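Local structure of A-type flavoprotein (Giardia intestinalis, 2Q9U) at residues H304-G309 with L336-G341; N331-L336 with D366-D371. The protein probably scavenges oxygen, carrying a mu-oxo-diiron centre in a beta-lactamase-like domain and flavin mononucleotide in a flavodoxin-like domain. One frame throughout, in Å; residues are numbered along the deposited sequence.

Contact 1 (H304-G309 with L336-G341); sequences HTYDSG and LTLIKG
Thr305 turns OG1 into the space between its own backbone N and carbonyl carbon (chi1 57°), while Leu338 swings CG opposite its carbonyl carbon (chi1 -59°), and the two side chains meet at about a right angle. In the flavodoxin-like fold, the end of helix 298-306 lies here against the loop that leads from helix 324-336 into strand 344-350. Leu338 CD1 comes to 3.6 Å from Thr305 OG1, a van der Waals contact with a methyl; the hydroxyl itself is hydrogen-bonded to Val301 O one turn back in its helix. On the same threonine, Thr305 CB carries the contact with the next loop residue, 3.8 Å from Ile339 CG2. The other branch of Leu338 goes to Tyr306: Leu338 CD2 sits at the edge of the Tyr306 ring, near its plane, 4.4 Å from Tyr306 CD1. The ring also meets Trp249 and His254, and its hydroxyl is bonded to Glu245, so the aromatic group is held at several points. Leu338 is the second residue of a type I turn from Thr337 to Lys340, closed by the bond from Lys340 N to Thr337 O. Lys342 NZ is bonded to the backbone oxygens of Thr305, Tyr306 and Ser308, a charge that probably complements the helix end. One water bridges the two backbones, donating to Leu338 O at 2.8 Å and to Tyr306 O at 3.2 Å.

Contact 2 (N331-L336 with D366-D371); sequences NYVRGL and DGCKAD
Arg334 lies along the end of helix 356-367, and its methylene carbons make most of the contact with Gly367 and Cys368. The setting is the flavodoxin-like fold, where helices 324-336 and 356-367 are consecutive in the chain, joined through strand 344-350 of the parallel sheet. Arg334 CB starts the series, 3.8 Å from Cys368 SG. Arg334 CG stands anti to the backbone N (chi1 175°) and reaches Gly367 O at 3.5 Å. Arg334 CD passes over the glycine backbone, 3.7 Å from Gly367 CA, a close approach possible because this residue has no side chain. The chain then bends at chi3 (80°), and the guanidinium group finds its partners outside the two segments: NH1 forms a salt bridge with Glu363, and NH2 a weak hydrogen bond with Thr321 of the second subunit. Arg334 thus touches helix 356-367 with its aliphatic stem and reaches the subunit interface with its tip. Deeper in, Val333 CG1 packs 4.3 Å from Cys368 SG, and Ile339 of contact 1 touches the same cysteine. At the helix end, Lys369 has left helical geometry with positive phi and folds its amine back onto two backbone oxygens, 2.9 Å from Lys369 NZ to Asp366 O and 3.1 Å from NZ to Gly367 O. A water bridges the two backbones, donating a 2.6 Å bond to Arg334 O and a weak one to Gly367 O.

Following the chain from the N terminus, past the beta-lactamase-like domain and the first strands and helix of the flavodoxin-like one, helix 298-306 supplies at its end the first half of contact 1. The chain then passes strand 310-314 and enters helix 324-336, which gives residues 331-336 to contact 2. Segments 331-336 and 336-341 share Leu336; the residues after it turn back toward helix 298-306 and close contact 1. Strand 344-350 and helix 356-367 follow, and residues 366-371 close contact 2, so the two loops cross along the chain. The contacts also touch: Gly341 N is probably hydrogen-bonded to Lys369 O (2.9 Å). Together they tie three successive helices of the flavodoxin-like domain.

Contact 1 (H304-G309 with L336-G341)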
ATOM      1  N   HIS A 304      15.731   0.628 -14.084  1.00 10.43           N
ATOM      2  CA  HIS A 304      16.979  -0.092 -13.946  1.00 11.36           C
ATOM      3  C   HIS A 304      17.386  -0.858 -15.183  1.00 11.16           C
ATOM      4  O   HIS A 304      18.554  -0.867 -15.530  1.00 11.66           O
ATOM      5  CB  HIS A 304      17.010  -0.943 -12.651  1.00 10.39           C
ATOM      6  CG  HIS A 304      17.124  -0.096 -11.425  1.00 10.59           C
ATOM      7  ND1 HIS A 304      18.267   0.616 -11.130  1.00 10.69           N
ATOM      8  CD2 HIS A 304      16.232   0.205 -10.451  1.00 10.71           C
ATOM      9  CE1 HIS A 304      18.092   1.287 -10.003  1.00 10.23           C
ATOM     10  NE2 HIS A 304      16.861   1.065  -9.580  1.00 11.39           N
ATOM     11  N   THR A 305      16.419  -1.462 -15.860  1.00 11.00           N
ATOM     12  CA  THR A 305      16.687  -2.168 -17.120  1.00 11.87           C
ATOM     13  C   THR A 305      17.139  -1.211 -18.236  1.00 12.40           C
ATOM     14  O   THR A 305      17.949  -1.602 -19.089  1.00 12.23           O
ATOM     15  CB  THR A 305      15.482  -3.017 -17.596  1.00 11.40           C
ATOM     16  OG1 THR A 305      14.307  -2.194 -17.749  1.00 10.61           O
ATOM     17  CG2 THR A 305      15.175  -4.156 -16.596  1.00 12.51           C
ATOM     18  N   TYR A 306      16.566  -0.018 -18.265  1.00 12.21           N
ATOM     19  CA  TYR A 306      17.034   1.098 -19.095  1.00 12.35           C
ATOM     20  C   TYR A 306      18.564   1.172 -19.314  1.00 12.13           C
ATOM     21  O   TYR A 306      19.019   1.183 -20.405  1.00 12.51           O
ATOM     22  CB  TYR A 306      16.472   2.421 -18.571  1.00 12.72           C
ATOM     23  CG  TYR A 306      16.997   3.696 -19.189  1.00 13.28           C
ATOM     24  CD1 TYR A 306      16.544   4.137 -20.379  1.00 15.03           C
ATOM     25  CD2 TYR A 306      17.923   4.478 -18.541  1.00 13.83           C
ATOM     26  CE1 TYR A 306      17.007   5.316 -20.927  1.00 13.96           C
ATOM     27  CE2 TYR A 306      18.400   5.620 -19.066  1.00 11.48           C
ATOM     28  CZ  TYR A 306      17.928   6.044 -20.271  1.00 14.24           C
ATOM     29  OH  TYR A 306      18.370   7.189 -20.805  1.00 17.30           O
ATOM     30  N   ASP A 307      19.309   1.157 -18.218  1.00 12.01           N
ATOM     31  CA  ASP A 307      20.733   1.468 -18.268  1.00 13.10           C
ATOM     32  C   ASP A 307      21.567   0.326 -17.697  1.00 12.40           C
ATOM     33  O   ASP A 307      22.690   0.534 -17.237  1.00 12.38           O
ATOM     34  CB  ASP A 307      21.025   2.763 -17.509  1.00 13.69           C
ATOM     35  CG  ASP A 307      20.805   2.625 -16.015  1.00 14.36           C
ATOM     36  OD1 ASP A 307      20.284   1.575 -15.584  1.00 15.76           O
ATOM     37  OD2 ASP A 307      21.155   3.567 -15.272  1.00 18.56           O
ATOM     38  N   SER A 308      21.011  -0.881 -17.729  1.00 12.38           N
ATOM     39  CA  SER A 308      21.781  -2.091 -17.440  1.00 11.76           C
ATOM     40  C   SER A 308      22.437  -2.561 -18.732  1.00 11.87           C
ATOM     41  O   SER A 308      21.849  -2.440 -19.822  1.00 12.44           O
ATOM     42  CB  SER A 308      20.860  -3.213 -16.905  1.00 12.59           C
ATOM     43  OG  SER A 308      20.303  -2.874 -15.651  1.00 13.00           O
ATOM     44  N   GLY A 309      23.628  -3.127 -18.590  1.00 12.11           N
ATOM     45  CA  GLY A 309      24.349  -3.754 -19.688  1.00 11.25           C
ATOM     46  C   GLY A 309      23.894  -5.191 -19.854  1.00 11.36           C
ATOM     47  O   GLY A 309      24.106  -5.781 -20.900  1.00 11.66           O
ATOM     48  N   LEU A 336       8.278  -1.294 -23.840  1.00 11.20           N
ATOM     49  CA  LEU A 336       9.223  -0.176 -23.839  1.00 11.12           C
ATOM     50  C   LEU A 336      10.543  -0.455 -24.558  1.00 11.44           C
ATOM     51  O   LEU A 336      11.337   0.451 -24.710  1.00 12.79           O
ATOM     52  CB  LEU A 336       9.456   0.319 -22.386  1.00 10.86           C
ATOM     53  CG  LEU A 336       8.261   1.048 -21.740  1.00 10.58           C
ATOM     54  CD1 LEU A 336       8.396   1.075 -20.196  1.00  9.64           C
ATOM     55  CD2 LEU A 336       8.041   2.456 -22.303  1.00 11.84           C
ATOM     56  N   THR A 337      10.765  -1.701 -24.988  1.00 12.24           N
ATOM     57  CA  THR A 337      11.961  -2.135 -25.774  1.00 12.49           C
ATOM     58  C   THR A 337      13.310  -1.982 -25.040  1.00 13.11           C
ATOM     59  O   THR A 337      14.380  -2.094 -25.655  1.00 12.40           O
ATOM     60  CB  THR A 337      12.071  -1.422 -27.202  1.00 13.99           C
ATOM     61  OG1 THR A 337      12.539  -0.064 -27.045  1.00 14.67           O
ATOM     62  CG2 THR A 337      10.732  -1.417 -27.933  1.00 13.87           C
ATOM     63  N   LEU A 338      13.248  -1.788 -23.718  1.00 11.58           N
ATOM     64  CA  LEU A 338      14.408  -1.464 -22.884  1.00 12.13           C
ATOM     65  C   LEU A 338      15.526  -2.498 -22.869  1.00 12.50           C
ATOM     66  O   LEU A 338      16.659  -2.154 -22.596  1.00 13.01           O
ATOM     67  CB  LEU A 338      13.949  -1.232 -21.445  1.00 12.38           C
ATOM     68  CG  LEU A 338      12.924  -0.097 -21.316  1.00 11.42           C
ATOM     69  CD1 LEU A 338      12.339  -0.094 -19.885  1.00 12.26           C
ATOM     70  CD2 LEU A 338      13.536   1.233 -21.675  1.00 12.90           C
ATOM     71  N   ILE A 339      15.219  -3.758 -23.150  1.00 12.62           N
ATOM     72  CA  ILE A 339      16.293  -4.764 -23.143  1.00 12.01           C
ATOM     73  C   ILE A 339      16.551  -5.397 -24.508  1.00 12.64           C
ATOM     74  O   ILE A 339      17.268  -6.401 -24.620  1.00 12.15           O
ATOM     75  CB  ILE A 339      16.105  -5.860 -22.052  1.00 13.11           C
ATOM     76  CG1 ILE A 339      14.901  -6.772 -22.372  1.00 12.05           C
ATOM     77  CG2 ILE A 339      16.065  -5.236 -20.617  1.00 10.00           C
ATOM     78  CD1 ILE A 339      14.754  -7.985 -21.435  1.00 12.23           C
ATOM     79  N   LYS A 340      15.996  -4.800 -25.555  1.00 12.44           N
ATOM     80  CA  LYS A 340      16.245  -5.301 -26.908  1.00 13.93           C
ATOM     81  C   LYS A 340      17.767  -5.339 -27.151  1.00 13.80           C
ATOM     82  O   LYS A 340      18.457  -4.346 -26.894  1.00 13.64           O
ATOM     83  CB  LYS A 340      15.528  -4.403 -27.919  1.00 14.03           C
ATOM     84  CG  LYS A 340      15.733  -4.739 -29.364  1.00 16.76           C
ATOM     85  CD  LYS A 340      15.006  -3.695 -30.227  1.00 23.09           C
ATOM     86  CE  LYS A 340      13.481  -3.831 -30.127  1.00 28.94           C
ATOM     87  NZ  LYS A 340      12.982  -4.868 -31.078  1.00 33.01           N
ATOM     88  N   GLY A 341      18.271  -6.486 -27.614  1.00 14.19           N
ATOM     89  CA  GLY A 341      19.699  -6.687 -27.889  1.00 14.29           C
ATOM     90  C   GLY A 341      20.599  -6.966 -26.690  1.00 14.38           C
ATOM     91  O   GLY A 341      21.782  -7.242 -26.876  1.00 13.75           O
TER
HETATM   92  O   HOH W   1      17.465   0.454 -23.125  1.00 25.81           O

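Contact 2 (N331-L336 with D366-D371)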
ATOM      1  N   ASN A 331       5.897  -7.860 -19.763  1.00 12.10           N
ATOM      2  CA  ASN A 331       5.000  -7.072 -20.634  1.00 12.75           C
ATOM      3  C   ASN A 331       5.481  -5.616 -20.741  1.00 12.11           C
ATOM      4  O   ASN A 331       5.605  -5.046 -21.845  1.00 11.41           O
ATOM      5  CB  ASN A 331       3.552  -7.131 -20.103  1.00 12.55           C
ATOM      6  CG  ASN A 331       2.626  -6.054 -20.733  1.00 14.17           C
ATOM      7  OD1 ASN A 331       2.797  -4.857 -20.491  1.00 15.58           O
ATOM      8  ND2 ASN A 331       1.629  -6.488 -21.491  1.00 14.17           N
ATOM      9  N   TYR A 332       5.763  -5.023 -19.582  1.00 11.56           N
ATOM     10  CA  TYR A 332       6.093  -3.609 -19.518  1.00 10.95           C
ATOM     11  C   TYR A 332       7.418  -3.360 -20.237  1.00 11.76           C
ATOM     12  O   TYR A 332       7.516  -2.451 -21.084  1.00 11.54           O
ATOM     13  CB  TYR A 332       6.205  -3.151 -18.057  1.00 10.39           C
ATOM     14  CG  TYR A 332       6.158  -1.657 -17.907  1.00  9.83           C
ATOM     15  CD1 TYR A 332       5.148  -0.897 -18.523  1.00  9.41           C
ATOM     16  CD2 TYR A 332       7.104  -0.993 -17.159  1.00  8.77           C
ATOM     17  CE1 TYR A 332       5.109   0.513 -18.353  1.00 11.00           C
ATOM     18  CE2 TYR A 332       7.053   0.388 -16.967  1.00 11.06           C
ATOM     19  CZ  TYR A 332       6.052   1.135 -17.565  1.00 11.03           C
ATOM     20  OH  TYR A 332       6.012   2.528 -17.383  1.00 11.27           O
ATOM     21  N   VAL A 333       8.418  -4.175 -19.908  1.00 11.20           N
ATOM     22  CA  VAL A 333       9.754  -4.051 -20.487  1.00 12.91           C
ATOM     23  C   VAL A 333       9.755  -4.306 -22.010  1.00 13.23           C
ATOM     24  O   VAL A 333      10.455  -3.597 -22.773  1.00 13.55           O
ATOM     25  CB  VAL A 333      10.766  -4.966 -19.715  1.00 13.16           C
ATOM     26  CG1 VAL A 333      12.010  -5.206 -20.526  1.00 15.37           C
ATOM     27  CG2 VAL A 333      11.118  -4.334 -18.366  1.00 14.91           C
ATOM     28  N   ARG A 334       8.972  -5.300 -22.441  1.00 13.32           N
ATOM     29  CA  ARG A 334       8.782  -5.609 -23.864  1.00 13.92           C
ATOM     30  C   ARG A 334       8.219  -4.391 -24.605  1.00 13.04           C
ATOM     31  O   ARG A 334       8.772  -3.989 -25.623  1.00 13.50           O
ATOM     32  CB  ARG A 334       7.846  -6.824 -24.054  1.00 13.29           C
ATOM     33  CG  ARG A 334       7.485  -7.167 -25.530  1.00 14.95           C
ATOM     34  CD  ARG A 334       6.522  -8.378 -25.629  1.00 16.98           C
ATOM     35  NE  ARG A 334       5.116  -7.995 -25.358  1.00 26.29           N
ATOM     36  CZ  ARG A 334       4.350  -8.443 -24.364  1.00 27.67           C
ATOM     37  NH1 ARG A 334       4.814  -9.330 -23.476  1.00 31.59           N
ATOM     38  NH2 ARG A 334       3.097  -8.009 -24.258  1.00 25.69           N
ATOM     39  N   GLY A 335       7.143  -3.806 -24.073  1.00 12.00           N
ATOM     40  CA  GLY A 335       6.468  -2.652 -24.690  1.00 11.62           C
ATOM     41  C   GLY A 335       7.417  -1.472 -24.831  1.00 11.13           C
ATOM     42  O   GLY A 335       7.369  -0.721 -25.821  1.00 11.29           O
ATOM     43  N   LEU A 336       8.278  -1.294 -23.840  1.00 11.20           N
ATOM     44  CA  LEU A 336       9.223  -0.176 -23.839  1.00 11.12           C
ATOM     45  C   LEU A 336      10.543  -0.455 -24.558  1.00 11.44           C
ATOM     46  O   LEU A 336      11.337   0.451 -24.710  1.00 12.79           O
ATOM     47  CB  LEU A 336       9.456   0.319 -22.386  1.00 10.86           C
ATOM     48  CG  LEU A 336       8.261   1.048 -21.740  1.00 10.58           C
ATOM     49  CD1 LEU A 336       8.396   1.075 -20.196  1.00  9.64           C
ATOM     50  CD2 LEU A 336       8.041   2.456 -22.303  1.00 11.84           C
ATOM     51  N   ASP A 366      11.726 -13.961 -27.780  1.00 14.19           N
ATOM     52  CA  ASP A 366      10.777 -13.660 -28.857  1.00 14.90           C
ATOM     53  C   ASP A 366       9.965 -12.379 -28.643  1.00 15.50           C
ATOM     54  O   ASP A 366       9.604 -11.693 -29.608  1.00 15.37           O
ATOM     55  CB  ASP A 366       9.826 -14.845 -29.107  1.00 15.42           C
ATOM     56  CG  ASP A 366      10.573 -16.137 -29.432  1.00 18.43           C
ATOM     57  OD1 ASP A 366      11.745 -16.068 -29.886  1.00 18.14           O
ATOM     58  OD2 ASP A 366       9.987 -17.219 -29.219  1.00 21.09           O
ATOM     59  N   GLY A 367       9.685 -12.045 -27.382  1.00 15.14           N
ATOM     60  CA  GLY A 367       8.939 -10.803 -27.068  1.00 15.12           C
ATOM     61  C   GLY A 367       9.878  -9.625 -26.923  1.00 15.05           C
ATOM     62  O   GLY A 367       9.773  -8.654 -27.683  1.00 14.62           O
ATOM     63  N   CYS A 368      10.829  -9.701 -25.982  1.00 14.58           N
ATOM     64  CA  CYS A 368      11.729  -8.557 -25.741  1.00 14.96           C
ATOM     65  C   CYS A 368      12.868  -8.437 -26.748  1.00 14.91           C
ATOM     66  O   CYS A 368      13.545  -7.411 -26.801  1.00 15.11           O
ATOM     67  CB  CYS A 368      12.308  -8.592 -24.323  1.00 14.78           C
ATOM     68  SG  CYS A 368      11.048  -8.569 -23.048  1.00 18.01           S
ATOM     69  N   LYS A 369      13.101  -9.498 -27.514  1.00 15.56           N
ATOM     70  CA  LYS A 369      14.250  -9.586 -28.408  1.00 15.86           C
ATOM     71  C   LYS A 369      15.603  -9.293 -27.744  1.00 15.74           C
ATOM     72  O   LYS A 369      16.484  -8.617 -28.305  1.00 14.29           O
ATOM     73  CB  LYS A 369      13.980  -8.782 -29.681  1.00 17.45           C
ATOM     74  CG  LYS A 369      12.882  -9.510 -30.483  1.00 19.41           C
ATOM     75  CD  LYS A 369      11.992  -8.579 -31.212  1.00 23.05           C
ATOM     76  CE  LYS A 369      10.729  -9.290 -31.623  1.00 20.33           C
ATOM     77  NZ  LYS A 369       9.609  -9.028 -30.707  1.00 19.14           N
ATOM     78  N   ALA A 370      15.759  -9.850 -26.543  1.00 14.48           N
ATOM     79  CA  ALA A 370      17.003  -9.807 -25.820  1.00 14.45           C
ATOM     80  C   ALA A 370      17.961 -10.858 -26.400  1.00 14.93           C
ATOM     81  O   ALA A 370      17.543 -11.759 -27.139  1.00 15.93           O
ATOM     82  CB  ALA A 370      16.757 -10.078 -24.326  1.00 13.89           C
ATOM     83  N   ASP A 371      19.234 -10.707 -26.058  1.00 15.42           N
ATOM     84  CA  ASP A 371      20.286 -11.686 -26.346  1.00 15.65           C
ATOM     85  C   ASP A 371      20.247 -12.812 -25.301  1.00 15.46           C
ATOM     86  O   ASP A 371      20.953 -12.773 -24.272  1.00 15.05           O
ATOM     87  CB  ASP A 371      21.633 -10.947 -26.372  1.00 15.46           C
ATOM     88  CG  ASP A 371      22.830 -11.868 -26.586  1.00 17.77           C
ATOM     89  OD1 ASP A 371      22.647 -13.060 -26.897  1.00 17.24           O
ATOM     90  OD2 ASP A 371      23.976 -11.377 -26.442  1.00 20.62           O
TER
HETATM   91  O   HOH W   2      10.120  -5.276 -27.461  1.00 29.09           O